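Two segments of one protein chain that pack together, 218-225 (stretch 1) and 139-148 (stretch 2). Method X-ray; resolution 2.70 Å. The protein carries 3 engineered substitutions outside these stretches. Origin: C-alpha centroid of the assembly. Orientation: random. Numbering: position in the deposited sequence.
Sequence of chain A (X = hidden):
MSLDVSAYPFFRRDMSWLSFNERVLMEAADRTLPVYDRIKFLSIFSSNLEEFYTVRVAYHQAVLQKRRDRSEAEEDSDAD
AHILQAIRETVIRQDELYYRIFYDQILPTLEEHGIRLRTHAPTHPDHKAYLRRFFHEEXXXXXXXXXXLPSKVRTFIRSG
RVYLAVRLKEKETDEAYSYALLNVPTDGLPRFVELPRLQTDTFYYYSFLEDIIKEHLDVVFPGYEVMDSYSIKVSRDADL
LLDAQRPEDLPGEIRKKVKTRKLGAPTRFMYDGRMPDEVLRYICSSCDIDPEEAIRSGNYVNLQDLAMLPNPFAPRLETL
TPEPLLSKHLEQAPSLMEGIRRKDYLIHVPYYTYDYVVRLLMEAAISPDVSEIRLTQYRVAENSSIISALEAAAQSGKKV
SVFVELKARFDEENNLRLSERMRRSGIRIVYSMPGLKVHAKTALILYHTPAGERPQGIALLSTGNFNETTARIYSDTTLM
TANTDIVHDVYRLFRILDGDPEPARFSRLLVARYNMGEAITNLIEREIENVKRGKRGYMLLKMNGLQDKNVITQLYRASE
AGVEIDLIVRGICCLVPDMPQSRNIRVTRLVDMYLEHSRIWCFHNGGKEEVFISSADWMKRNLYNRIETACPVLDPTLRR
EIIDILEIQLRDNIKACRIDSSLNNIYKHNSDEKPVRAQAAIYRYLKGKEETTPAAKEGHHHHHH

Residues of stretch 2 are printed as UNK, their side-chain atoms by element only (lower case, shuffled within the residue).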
# COMPACT_ATOMS: atom_id res chain seq x y z
N ASP A 218 8.26 -22.50 26.42
CA ASP A 218 9.33 -22.93 27.32
C ASP A 218 10.70 -22.33 27.00
O ASP A 218 11.51 -22.18 27.91
CB ASP A 218 9.43 -24.46 27.35
CG ASP A 218 9.33 -25.07 25.98
OD1 ASP A 218 8.20 -25.17 25.45
OD2 ASP A 218 10.39 -25.46 25.45
N VAL A 219 10.96 -21.98 25.74
CA VAL A 219 12.23 -21.33 25.40
C VAL A 219 12.20 -19.83 25.74
O VAL A 219 13.24 -19.20 25.99
CB VAL A 219 12.70 -21.59 23.93
CG1 VAL A 219 12.05 -22.85 23.35
CG2 VAL A 219 12.44 -20.40 23.03
N VAL A 220 10.99 -19.28 25.76
CA VAL A 220 10.78 -17.86 26.04
C VAL A 220 10.85 -17.62 27.54
O VAL A 220 11.36 -16.60 28.02
CB VAL A 220 9.43 -17.39 25.45
CG1 VAL A 220 9.11 -15.97 25.86
CG2 VAL A 220 9.47 -17.49 23.93
N PHE A 221 10.37 -18.60 28.30
CA PHE A 221 10.41 -18.51 29.75
C PHE A 221 11.18 -19.68 30.36
O PHE A 221 10.57 -20.56 30.99
CB PHE A 221 8.98 -18.46 30.29
CG PHE A 221 8.13 -17.37 29.69
CD1 PHE A 221 8.18 -16.08 30.20
CD2 PHE A 221 7.27 -17.64 28.62
CE1 PHE A 221 7.40 -15.07 29.65
CE2 PHE A 221 6.49 -16.64 28.08
CZ PHE A 221 6.55 -15.34 28.59
N PRO A 222 12.51 -19.70 30.20
CA PRO A 222 13.29 -20.84 30.67
C PRO A 222 13.19 -21.08 32.18
O PRO A 222 13.14 -22.23 32.62
CB PRO A 222 14.72 -20.47 30.28
CG PRO A 222 14.71 -18.99 30.14
CD PRO A 222 13.38 -18.68 29.57
N GLY A 223 13.13 -20.02 32.96
CA GLY A 223 13.06 -20.15 34.41
C GLY A 223 11.66 -20.31 34.98
O GLY A 223 11.42 -19.96 36.14
N TYR A 224 10.74 -20.83 34.17
CA TYR A 224 9.37 -21.07 34.63
C TYR A 224 8.82 -22.36 34.07
O TYR A 224 9.30 -22.86 33.06
CB TYR A 224 8.42 -19.97 34.17
CG TYR A 224 8.77 -18.58 34.61
CD1 TYR A 224 8.23 -18.03 35.77
CD2 TYR A 224 9.63 -17.79 33.85
CE1 TYR A 224 8.54 -16.75 36.17
CE2 TYR A 224 9.95 -16.50 34.24
CZ TYR A 224 9.41 -15.99 35.40
OH TYR A 224 9.73 -14.70 35.78
N GLU A 225 7.79 -22.87 34.74
CA GLU A 225 6.97 -23.95 34.22
C GLU A 225 5.75 -23.30 33.58
O GLU A 225 4.90 -22.73 34.28
CB GLU A 225 6.56 -24.89 35.36
CG GLU A 225 6.43 -26.35 34.97
CD GLU A 225 7.76 -26.98 34.60
OE1 GLU A 225 7.79 -27.78 33.64
OE2 GLU A 225 8.77 -26.66 35.26
N UNK A 139 10.12 -16.47 14.18
CA UNK A 139 9.15 -15.91 15.12
C UNK A 139 9.81 -15.20 16.29
O UNK A 139 9.56 -14.02 16.54
c UNK A 139 7.43 -17.67 14.60
c UNK A 139 6.44 -18.67 15.10
c UNK A 139 8.22 -16.98 15.71
c UNK A 139 7.28 -16.35 16.72
N UNK A 140 10.66 -15.93 17.01
CA UNK A 140 11.26 -15.43 18.24
C UNK A 140 11.82 -14.01 18.13
O UNK A 140 11.53 -13.18 18.98
c UNK A 140 13.93 -15.27 22.57
c UNK A 140 12.25 -16.38 21.28
c UNK A 140 12.31 -16.41 18.79
c UNK A 140 12.77 -16.01 22.51
c UNK A 140 14.58 -14.89 21.39
c UNK A 140 14.05 -15.26 20.17
c UNK A 140 12.88 -16.01 20.10
N UNK A 141 12.62 -13.72 17.09
CA UNK A 141 13.14 -12.33 16.97
C UNK A 141 12.06 -11.25 16.89
O UNK A 141 12.37 -10.07 17.05
c UNK A 141 13.93 -12.35 15.66
c UNK A 141 14.21 -13.80 15.37
c UNK A 141 13.13 -14.60 16.02
N UNK A 142 10.81 -11.64 16.67
CA UNK A 142 9.72 -10.67 16.54
C UNK A 142 8.83 -10.64 17.79
O UNK A 142 7.78 -10.00 17.83
c UNK A 142 8.50 -11.18 12.81
c UNK A 142 8.89 -11.00 15.29
c UNK A 142 9.54 -10.97 13.89
c UNK A 142 10.27 -9.66 13.66
N UNK A 143 9.27 -11.32 18.84
CA UNK A 143 8.53 -11.35 20.09
C UNK A 143 8.95 -10.24 21.05
O UNK A 143 10.04 -9.69 20.96
c UNK A 143 8.75 -12.71 20.76
c UNK A 143 8.38 -15.19 20.65
c UNK A 143 6.97 -13.68 19.26
c UNK A 143 7.72 -13.82 20.55
N UNK A 144 8.05 -9.91 21.97
CA UNK A 144 8.38 -9.04 23.08
C UNK A 144 7.76 -9.63 24.33
O UNK A 144 6.62 -9.32 24.66
c UNK A 144 8.39 -6.45 19.30
c UNK A 144 9.48 -6.09 21.82
c UNK A 144 8.41 -6.95 21.67
o UNK A 144 9.98 -4.97 18.37
c UNK A 144 10.02 -5.42 20.72
c UNK A 144 9.46 -5.61 19.47
c UNK A 144 7.82 -7.65 22.85
c UNK A 144 7.86 -7.11 20.40
N UNK A 145 8.50 -10.51 25.03
CA UNK A 145 7.95 -11.18 26.21
C UNK A 145 7.74 -10.18 27.31
O UNK A 145 8.69 -9.54 27.76
c UNK A 145 9.03 -12.19 26.60
c UNK A 145 9.89 -10.94 24.76
c UNK A 145 9.92 -12.29 25.40
N UNK A 146 6.49 -10.01 27.71
CA UNK A 146 6.15 -9.01 28.72
C UNK A 146 5.54 -9.64 29.94
O UNK A 146 4.39 -10.09 29.89
c UNK A 146 5.79 -7.13 27.08
c UNK A 146 3.47 -7.38 25.23
c UNK A 146 5.18 -8.00 28.15
se UNK A 146 4.45 -6.02 26.24
N UNK A 147 6.32 -9.70 31.02
CA UNK A 147 5.78 -10.01 32.33
C UNK A 147 4.83 -8.91 32.74
O UNK A 147 5.11 -7.73 32.53
c UNK A 147 6.69 -12.08 34.86
c UNK A 147 8.94 -11.48 33.88
c UNK A 147 7.43 -11.52 33.66
c UNK A 147 6.90 -10.12 33.36
N UNK A 148 3.70 -9.31 33.30
CA UNK A 148 2.68 -8.39 33.74
C UNK A 148 2.78 -8.20 35.25
O UNK A 148 2.41 -9.08 36.01
c UNK A 148 0.97 -9.05 31.90
c UNK A 148 1.31 -8.94 33.38
c UNK A 148 0.93 -7.65 31.24
c UNK A 148 -0.37 -9.76 31.77

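Position 139 carries four side-chain carbons. The carbon bonded to CA forks at once, and one arm is two carbons long; none of these atoms comes within 7 Å of stretch 1. The pattern is that of Ile-139. Its backbone O accepts a hydrogen bond of 2.7 Å from N of position 142, which helps to close a 3-10 segment.

Position 140 has one carbon followed by a closed ring of six carbons with no heteroatom. Its CA-to-CB bond points toward stretch 1, and the ring touches Val-220 at its edge, near its plane, and Val-219 from an oblique direction. The residue is Phe-140, with chi1 t (-175°): Val-220 CG2 lies 3.9 Å from Phe-140 CE1, and Val-219 CG2 reaches Phe-140 CD1 at 4.4 Å.

At position 141 three carbons close a ring onto the backbone N, out of reach of stretch 1, which identifies Pro-141.

Position 142 shows four carbons forked at the second, and the side chain stays more than 10 Å from stretch 1. It is Leu-142, with chi1 m and chi2 t.

Position 143 again has four carbons forked at the second. Its CA-to-CB bond points toward stretch 1, and the side chain touches Val-220. This is Leu-143: Leu-143 CD2 approaches Val-220 CG2 at 4.2 Å, and Leu-143 N donates to Phe-140 O at 2.9 Å. Both chi angles, -96° and 27°, fall between the usual wells.

Position 144 holds one carbon and a six-carbon ring bearing a single oxygen. Nothing on the ring comes near stretch 1; the signature is that of Tyr-144.

Position 145 repeats the closed ring, three carbons joined back to the backbone N. Its CA is 7.3 Å from the CA of Val-220, the closest CA pair between the two stretches, and its ring touches Val-220 and Phe-221. It is Pro-145: Pro-145 CG meets Val-220 CG1 at 3.8 Å, while Pro-145 CB lies 4.5 Å from Phe-221 CZ, oblique to that ring.

Position 146 is an unbranched run of two carbons, selenium and a terminal carbon. Its CA-to-CB bond points away from stretch 1, and the side chain makes no contact there. It is Met-146, present as selenomethionine.

Position 147 has four carbons forked at the second. The CA-to-CB bond runs sideways, but the end of the side chain comes nearer and touches Tyr-224. This is Leu-147, with Leu-147 CD1 3.8 Å from Tyr-224 OH.

Position 148 has the same forked four-carbon pattern, out of reach of stretch 1, and is Leu-148.

The contact is small, burying 292 Å² in total, and no hydrogen bond crosses it; packing is its whole basis. Val-220 is the centre, with 63 Å² covered: its CG2 faces Phe-140 and Leu-143, while CG1 meets Pro-145. The type I turn from Phe-221 to Tyr-224, with Tyr-224 N donating to Phe-221 O at 3.2 Å, joins two aromatic contributors. Phe-221 extends the packing at Pro-145, and Tyr-224 reaches Leu-147, whereas Pro-222 and Gly-223 between them make no contact.

Stretch 2 (139-148) IFPLLYPMLL
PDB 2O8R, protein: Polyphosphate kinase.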